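Local coordinates for protein inorganic polyphosphate/ATP-glucomannokinase (PDB 1WOQ) that probably phosphorylates glucose and mannose, using inorganic polyphosphate or ATP as the phosphoryl donor, at residues 121-125 / 163-168; 129-134 / 253-258. All coordinates share one frame; numbering follows the deposited sequence.

Contact 1: residues 121-125 / 163-168. With BGC (beta-D-glucopyranose), chain C.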
ATOM      1  N   ILE A 121       5.183  -4.505   6.372  1.00 14.07           N
ATOM      2  CA  ILE A 121       3.767  -4.814   6.234  1.00 13.61           C
ATOM      3  C   ILE A 121       3.438  -4.677   4.754  1.00 13.17           C
ATOM      4  O   ILE A 121       4.097  -3.927   4.035  1.00 11.94           O
ATOM      5  CB  ILE A 121       2.899  -3.829   7.046  1.00 12.73           C
ATOM      6  CG1 ILE A 121       1.413  -4.137   6.830  1.00 14.90           C
ATOM      7  CG2 ILE A 121       3.228  -2.393   6.645  1.00 14.54           C
ATOM      8  CD1 ILE A 121       0.484  -3.272   7.670  1.00 16.91           C
ATOM      9  N   ASN A 122       2.438  -5.412   4.287  1.00 12.11           N
ATOM     10  CA  ASN A 122       2.060  -5.311   2.885  1.00 12.46           C
ATOM     11  C   ASN A 122       1.679  -3.866   2.549  1.00 11.69           C
ATOM     12  O   ASN A 122       1.050  -3.182   3.354  1.00 12.18           O
ATOM     13  CB  ASN A 122       0.891  -6.245   2.587  1.00 10.45           C
ATOM     14  CG  ASN A 122       0.305  -6.008   1.220  1.00 10.94           C
ATOM     15  OD1 ASN A 122      -0.683  -5.291   1.077  1.00 10.09           O
ATOM     16  ND2 ASN A 122       0.925  -6.594   0.197  1.00 10.44           N
ATOM     17  N   ASP A 123       2.051  -3.408   1.357  1.00 11.06           N
ATOM     18  CA  ASP A 123       1.761  -2.034   0.956  1.00 12.58           C
ATOM     19  C   ASP A 123       0.276  -1.660   0.943  1.00 12.70           C
ATOM     20  O   ASP A 123      -0.098  -0.569   1.392  1.00 12.41           O
ATOM     21  CB  ASP A 123       2.397  -1.723  -0.408  1.00 12.03           C
ATOM     22  CG  ASP A 123       1.838  -2.576  -1.540  1.00 14.09           C
ATOM     23  OD1 ASP A 123       1.851  -2.092  -2.691  1.00 17.60           O
ATOM     24  OD2 ASP A 123       1.406  -3.723  -1.297  1.00 14.41           O
ATOM     25  N   ALA A 124      -0.575  -2.548   0.437  1.00 12.16           N
ATOM     26  CA  ALA A 124      -2.009  -2.264   0.405  1.00 11.98           C
ATOM     27  C   ALA A 124      -2.569  -2.270   1.828  1.00 13.10           C
ATOM     28  O   ALA A 124      -3.422  -1.446   2.167  1.00 12.19           O
ATOM     29  CB  ALA A 124      -2.738  -3.295  -0.467  1.00 11.79           C
ATOM     30  N   ASP A 125      -2.084  -3.195   2.657  1.00 12.42           N
ATOM     31  CA  ASP A 125      -2.521  -3.281   4.050  1.00 12.27           C
ATOM     32  C   ASP A 125      -2.216  -1.967   4.770  1.00 12.78           C
ATOM     33  O   ASP A 125      -3.033  -1.474   5.553  1.00 12.64           O
ATOM     34  CB  ASP A 125      -1.815  -4.430   4.780  1.00 10.95           C
ATOM     35  CG  ASP A 125      -2.404  -5.796   4.451  1.00 13.22           C
ATOM     36  OD1 ASP A 125      -3.354  -5.872   3.642  1.00 13.52           O
ATOM     37  OD2 ASP A 125      -1.908  -6.795   5.014  1.00 13.04           O
ATOM     38  N   LEU A 163      -7.492  -4.376  10.709  1.00 14.78           N
ATOM     39  CA  LEU A 163      -6.929  -4.994   9.517  1.00 12.95           C
ATOM     40  C   LEU A 163      -6.936  -6.516   9.559  1.00 13.50           C
ATOM     41  O   LEU A 163      -6.437  -7.124  10.505  1.00 15.60           O
ATOM     42  CB  LEU A 163      -5.486  -4.521   9.299  1.00 13.09           C
ATOM     43  CG  LEU A 163      -4.690  -5.252   8.209  1.00 14.97           C
ATOM     44  CD1 LEU A 163      -5.212  -4.869   6.825  1.00 13.61           C
ATOM     45  CD2 LEU A 163      -3.212  -4.887   8.333  1.00 16.65           C
ATOM     46  N   VAL A 164      -7.533  -7.121   8.534  1.00 13.31           N
ATOM     47  CA  VAL A 164      -7.539  -8.570   8.354  1.00 13.98           C
ATOM     48  C   VAL A 164      -6.370  -8.612   7.364  1.00 12.61           C
ATOM     49  O   VAL A 164      -6.535  -8.340   6.176  1.00 13.76           O
ATOM     50  CB  VAL A 164      -8.843  -9.050   7.683  1.00 12.80           C
ATOM     51  CG1 VAL A 164      -8.759 -10.537   7.384  1.00 13.88           C
ATOM     52  CG2 VAL A 164     -10.029  -8.770   8.611  1.00 13.72           C
ATOM     53  N   PRO A 165      -5.170  -8.956   7.848  1.00 14.36           N
ATOM     54  CA  PRO A 165      -3.970  -8.997   7.010  1.00 13.78           C
ATOM     55  C   PRO A 165      -3.836  -9.888   5.790  1.00 13.50           C
ATOM     56  O   PRO A 165      -4.424 -10.966   5.697  1.00 12.29           O
ATOM     57  CB  PRO A 165      -2.861  -9.273   8.023  1.00 15.64           C
ATOM     58  CG  PRO A 165      -3.538 -10.189   8.983  1.00 19.66           C
ATOM     59  CD  PRO A 165      -4.893  -9.535   9.176  1.00 15.06           C
ATOM     60  N   ASN A 166      -3.040  -9.377   4.857  1.00 12.31           N
ATOM     61  CA  ASN A 166      -2.667 -10.068   3.634  1.00 11.64           C
ATOM     62  C   ASN A 166      -3.730 -10.520   2.640  1.00 11.96           C
ATOM     63  O   ASN A 166      -3.569 -11.560   2.004  1.00 12.64           O
ATOM     64  CB  ASN A 166      -1.776 -11.259   4.009  1.00 12.73           C
ATOM     65  CG  ASN A 166      -0.452 -10.826   4.629  1.00 13.11           C
ATOM     66  OD1 ASN A 166      -0.066 -11.291   5.710  1.00 14.63           O
ATOM     67  ND2 ASN A 166       0.251  -9.935   3.943  1.00  9.88           N
ATOM     68  N   ALA A 167      -4.808  -9.758   2.480  1.00 11.93           N
ATOM     69  CA  ALA A 167      -5.804 -10.154   1.482  1.00 12.30           C
ATOM     70  C   ALA A 167      -5.161  -9.828   0.131  1.00 11.96           C
ATOM     71  O   ALA A 167      -4.654  -8.721  -0.063  1.00 12.76           O
ATOM     72  CB  ALA A 167      -7.097  -9.357   1.659  1.00 12.50           C
ATOM     73  N   GLU A 168      -5.163 -10.785  -0.794  1.00 11.10           N
ATOM     74  CA  GLU A 168      -4.561 -10.570  -2.113  1.00 10.85           C
ATOM     75  C   GLU A 168      -5.613 -10.605  -3.217  1.00 11.23           C
ATOM     76  O   GLU A 168      -5.506 -11.381  -4.163  1.00 11.26           O
ATOM     77  CB  GLU A 168      -3.488 -11.637  -2.380  1.00 12.31           C
ATOM     78  CG  GLU A 168      -2.181 -11.424  -1.613  1.00 11.99           C
ATOM     79  CD  GLU A 168      -1.347 -10.281  -2.180  1.00 13.23           C
ATOM     80  OE1 GLU A 168      -1.423 -10.040  -3.404  1.00 12.30           O
ATOM     81  OE2 GLU A 168      -0.596  -9.642  -1.408  1.00 12.65           O
TER
HETATM   82  C2  BGC C 290       0.775  -7.836  -4.944  1.00 13.64           C
HETATM   83  C3  BGC C 290       0.213  -7.239  -3.647  1.00 11.49           C
HETATM   84  C4  BGC C 290       0.354  -5.710  -3.669  1.00 12.77           C
HETATM   85  C5  BGC C 290      -0.288  -5.149  -4.946  1.00 13.44           C
HETATM   86  C6  BGC C 290      -0.129  -3.649  -5.100  1.00 15.12           C
HETATM   87  C1  BGC C 290       0.082  -7.179  -6.141  1.00 13.33           C
HETATM   88  O1  BGC C 290       0.595  -7.669  -7.330  1.00 16.49           O
HETATM   89  O2  BGC C 290       0.556  -9.237  -4.966  1.00 12.64           O
HETATM   90  O3  BGC C 290       0.898  -7.775  -2.525  1.00 11.76           O
HETATM   91  O4  BGC C 290      -0.283  -5.150  -2.525  1.00 12.12           O
HETATM   92  O5  BGC C 290       0.306  -5.766  -6.109  1.00 14.15           O
HETATM   93  O6  BGC C 290       1.232  -3.258  -4.994  1.00 15.80           O
HETATM   94  O   HOH W   1      -5.702  -7.266   3.901  1.00 11.20           O
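D125 grips the backbone of 164-167, where strand 162-164 runs out into a loop, using both carboxylate oxygens. The N-H of N166 points almost straight at D125 OD2 (N166 N to D125 OD2 2.8 Å, 171°) and meets the syn lone pair, on the side of the other oxygen. D125 OD1 works through a water, which donates to it at 2.7 Å and to V164 O, and accepts from A167 N. One carboxylate thus collects three backbone groups, N166 N directly and V164 O and A167 N through the water, a task for which aspartate, with two acceptors close to the main chain, is well suited.

Van der Waals packing backs this polar grip. The L163 side chain crosses that of D125 at about a right angle, its methyl L163 CD1 lying against the carboxylate, 3.8 Å from D125 CG. The apolar pair is L163 with I121: L163 CD2 meets I121 CD1 tip to tip, the I121 chain being extended with CG1 anti to the backbone N (chi1 177°).

N122 divides its amide between helix and sugar. As N-cap, its OD1 accepts from D125 N at 3.0 Å, in the carbonyl plane on a lone pair, and weakly from A124 N; its ND2 donates weakly to O3 and O4 of glucose and also bonds G84 O. Asparagine supplies both acceptor and donor.

Two carboxylates each accept hydrogen bonds from two sugar hydroxyls. D123 OD2 accepts from glucose O4 at 2.5 Å and D123 OD1 from O6, while E168 OE2 accepts from glucose O3 at 2.6 Å and E168 OE1 from O2. N96, H171 and E180 add further bonds. The arrangement is the glucose site of a ROK-family sugar kinase with the actin-like ATPase fold, set where the helix following strand 118-122 meets the loop leaving strand 162-164.

Contact 2: residues 129-134 / 253-258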
ATOM      1  N   LEU A 129      -4.757   0.610   6.634  1.00 14.62           N
ATOM      2  CA  LEU A 129      -4.667   1.073   8.019  1.00 16.27           C
ATOM      3  C   LEU A 129      -4.825   2.588   8.047  1.00 15.78           C
ATOM      4  O   LEU A 129      -5.540   3.142   8.891  1.00 15.90           O
ATOM      5  CB  LEU A 129      -3.314   0.701   8.635  1.00 15.53           C
ATOM      6  CG  LEU A 129      -3.031  -0.763   8.969  1.00 18.25           C
ATOM      7  CD1 LEU A 129      -1.571  -0.922   9.391  1.00 18.62           C
ATOM      8  CD2 LEU A 129      -3.964  -1.216  10.078  1.00 19.32           C
ATOM      9  N   ALA A 130      -4.148   3.258   7.120  1.00 15.18           N
ATOM     10  CA  ALA A 130      -4.209   4.709   7.036  1.00 15.73           C
ATOM     11  C   ALA A 130      -5.622   5.204   6.717  1.00 15.93           C
ATOM     12  O   ALA A 130      -6.098   6.145   7.341  1.00 16.26           O
ATOM     13  CB  ALA A 130      -3.225   5.214   5.990  1.00 16.78           C
ATOM     14  N   GLU A 131      -6.289   4.577   5.748  1.00 16.06           N
ATOM     15  CA  GLU A 131      -7.646   4.987   5.388  1.00 16.68           C
ATOM     16  C   GLU A 131      -8.629   4.720   6.518  1.00 17.09           C
ATOM     17  O   GLU A 131      -9.569   5.487   6.725  1.00 16.78           O
ATOM     18  CB  GLU A 131      -8.129   4.261   4.124  1.00 17.47           C
ATOM     19  CG  GLU A 131      -7.480   4.724   2.835  1.00 19.27           C
ATOM     20  CD  GLU A 131      -7.648   6.217   2.590  1.00 18.85           C
ATOM     21  OE1 GLU A 131      -8.797   6.707   2.604  1.00 19.04           O
ATOM     22  OE2 GLU A 131      -6.626   6.898   2.379  1.00 21.57           O
ATOM     23  N   ALA A 132      -8.418   3.626   7.240  1.00 16.16           N
ATOM     24  CA  ALA A 132      -9.298   3.259   8.344  1.00 17.82           C
ATOM     25  C   ALA A 132      -9.186   4.233   9.514  1.00 19.05           C
ATOM     26  O   ALA A 132     -10.187   4.573  10.160  1.00 20.89           O
ATOM     27  CB  ALA A 132      -8.971   1.844   8.816  1.00 16.92           C
ATOM     28  N   ARG A 133      -7.967   4.689   9.775  1.00 17.98           N
ATOM     29  CA  ARG A 133      -7.700   5.593  10.890  1.00 20.42           C
ATOM     30  C   ARG A 133      -7.814   7.083  10.592  1.00 19.83           C
ATOM     31  O   ARG A 133      -8.346   7.840  11.410  1.00 21.23           O
ATOM     32  CB  ARG A 133      -6.306   5.289  11.455  1.00 24.34           C
ATOM     33  CG  ARG A 133      -5.734   6.351  12.385  1.00 31.47           C
ATOM     34  CD  ARG A 133      -6.526   6.498  13.671  1.00 37.13           C
ATOM     35  NE  ARG A 133      -5.990   7.580  14.493  1.00 40.82           N
ATOM     36  CZ  ARG A 133      -6.433   7.895  15.704  1.00 43.18           C
ATOM     37  NH1 ARG A 133      -5.879   8.898  16.371  1.00 45.27           N
ATOM     38  NH2 ARG A 133      -7.428   7.208  16.251  1.00 44.70           N
ATOM     39  N   TYR A 134      -7.328   7.503   9.427  1.00 18.02           N
ATOM     40  CA  TYR A 134      -7.334   8.916   9.059  1.00 18.69           C
ATOM     41  C   TYR A 134      -8.077   9.257   7.775  1.00 18.61           C
ATOM     42  O   TYR A 134      -8.207  10.436   7.438  1.00 19.89           O
ATOM     43  CB  TYR A 134      -5.894   9.408   8.886  1.00 18.76           C
ATOM     44  CG  TYR A 134      -4.966   9.077  10.027  1.00 20.68           C
ATOM     45  CD1 TYR A 134      -5.069   9.740  11.250  1.00 21.48           C
ATOM     46  CD2 TYR A 134      -3.963   8.116   9.878  1.00 20.24           C
ATOM     47  CE1 TYR A 134      -4.192   9.457  12.296  1.00 22.75           C
ATOM     48  CE2 TYR A 134      -3.084   7.828  10.914  1.00 22.61           C
ATOM     49  CZ  TYR A 134      -3.204   8.503  12.121  1.00 22.64           C
ATOM     50  OH  TYR A 134      -2.329   8.228  13.148  1.00 25.28           O
ATOM     51  N   VAL A 253       2.246   6.468   5.930  1.00 13.95           N
ATOM     52  CA  VAL A 253       1.472   6.626   7.154  1.00 13.47           C
ATOM     53  C   VAL A 253       1.053   5.276   7.714  1.00 13.22           C
ATOM     54  O   VAL A 253       1.199   5.025   8.905  1.00 14.30           O
ATOM     55  CB  VAL A 253       0.224   7.503   6.905  1.00 14.75           C
ATOM     56  CG1 VAL A 253      -0.643   7.562   8.159  1.00 16.95           C
ATOM     57  CG2 VAL A 253       0.666   8.901   6.505  1.00 17.37           C
ATOM     58  N   GLY A 254       0.557   4.398   6.847  1.00 12.79           N
ATOM     59  CA  GLY A 254       0.136   3.083   7.297  1.00 13.48           C
ATOM     60  C   GLY A 254       1.261   2.276   7.924  1.00 13.80           C
ATOM     61  O   GLY A 254       1.041   1.516   8.864  1.00 13.98           O
ATOM     62  N   ALA A 255       2.475   2.431   7.401  1.00 14.20           N
ATOM     63  CA  ALA A 255       3.621   1.704   7.935  1.00 14.41           C
ATOM     64  C   ALA A 255       3.908   2.158   9.364  1.00 15.03           C
ATOM     65  O   ALA A 255       4.258   1.349  10.221  1.00 14.59           O
ATOM     66  CB  ALA A 255       4.846   1.933   7.055  1.00 14.48           C
ATOM     67  N   ALA A 256       3.754   3.455   9.611  1.00 16.08           N
ATOM     68  CA  ALA A 256       3.989   4.011  10.940  1.00 17.44           C
ATOM     69  C   ALA A 256       2.906   3.513  11.894  1.00 17.66           C
ATOM     70  O   ALA A 256       3.189   3.139  13.034  1.00 17.65           O
ATOM     71  CB  ALA A 256       3.982   5.534  10.881  1.00 18.16           C
ATOM     72  N   ILE A 257       1.662   3.510  11.421  1.00 18.20           N
ATOM     73  CA  ILE A 257       0.548   3.031  12.233  1.00 16.94           C
ATOM     74  C   ILE A 257       0.832   1.615  12.722  1.00 17.94           C
ATOM     75  O   ILE A 257       0.660   1.317  13.899  1.00 18.57           O
ATOM     76  CB  ILE A 257      -0.779   2.998  11.426  1.00 16.58           C
ATOM     77  CG1 ILE A 257      -1.266   4.424  11.161  1.00 16.92           C
ATOM     78  CG2 ILE A 257      -1.836   2.194  12.187  1.00 17.16           C
ATOM     79  CD1 ILE A 257      -2.507   4.492  10.291  1.00 15.44           C
ATOM     80  N   GLU A 258       1.263   0.745  11.809  1.00 18.38           N
ATOM     81  CA  GLU A 258       1.553  -0.640  12.159  1.00 21.46           C
ATOM     82  C   GLU A 258       2.577  -0.732  13.288  1.00 22.46           C
ATOM     83  O   GLU A 258       2.415  -1.537  14.204  1.00 22.68           O
ATOM     84  CB  GLU A 258       2.047  -1.415  10.929  1.00 22.48           C
ATOM     85  CG  GLU A 258       2.200  -2.924  11.154  1.00 25.72           C
ATOM     86  CD  GLU A 258       0.898  -3.605  11.553  1.00 25.55           C
ATOM     87  OE1 GLU A 258      -0.160  -2.941  11.552  1.00 29.51           O
ATOM     88  OE2 GLU A 258       0.927  -4.815  11.864  1.00 31.19           O
TER
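I257 is a knob on helix 253-258 that enters a hole made by L129, A130, R133 and Y134. The short helical segments cross at 81° with their axes 8.7 Å apart. I257 CD1 does most of the touching, 3.4 Å from Y134 CE2 and 3.7 Å from A130 CA; CG1 stands anti to the carbonyl carbon (chi1 -71°) and the chain runs on extended to CD1 (chi2 176°). The Y134 and I257 side chains slide past each other in opposite directions; V253 CG1 also meets the ring, while the phenol hydroxyl is hydrogen-bonded to L31 O. Cut back to an alanine, I257 would probably leave a gap among the four residues of the hole and the Y134 ring with less to pack against.

L129, on the other flank, lays CB against I257 CG2 and sends CD1 over the partner helix, 3.6 Å from G254 O and 3.3 Å from E258 OE1. A130 and G254 mark the closest backbones, with CA atoms 4.6 Å apart. No hydrogen bond crosses between the helices, so the pair rests on close shape-fitting, mostly between apolar side chains, with small A130 and G254 letting the helices come near and branched L129 and I257 filling the space beside them.

From the N terminus, the chain first supplies 121-125, where strand 118-122 of one sheet turns into helix 123-134, and then 129-134 near the far end of that helix. Contact 1 closes a loop of 37 residues when 163-168, at the edge strand of the second sheet, returns to the helix start. Contact 2 closes a much longer loop, of 118 residues, when helix 250-262 packs on the later turns. The segments alternate, so the two loops cross rather than nest. Helix 123-134 serves both, and the contacts touch directly: L129 packs on I121 and L163, joining the surroundings of the sugar site to the C-terminal helix.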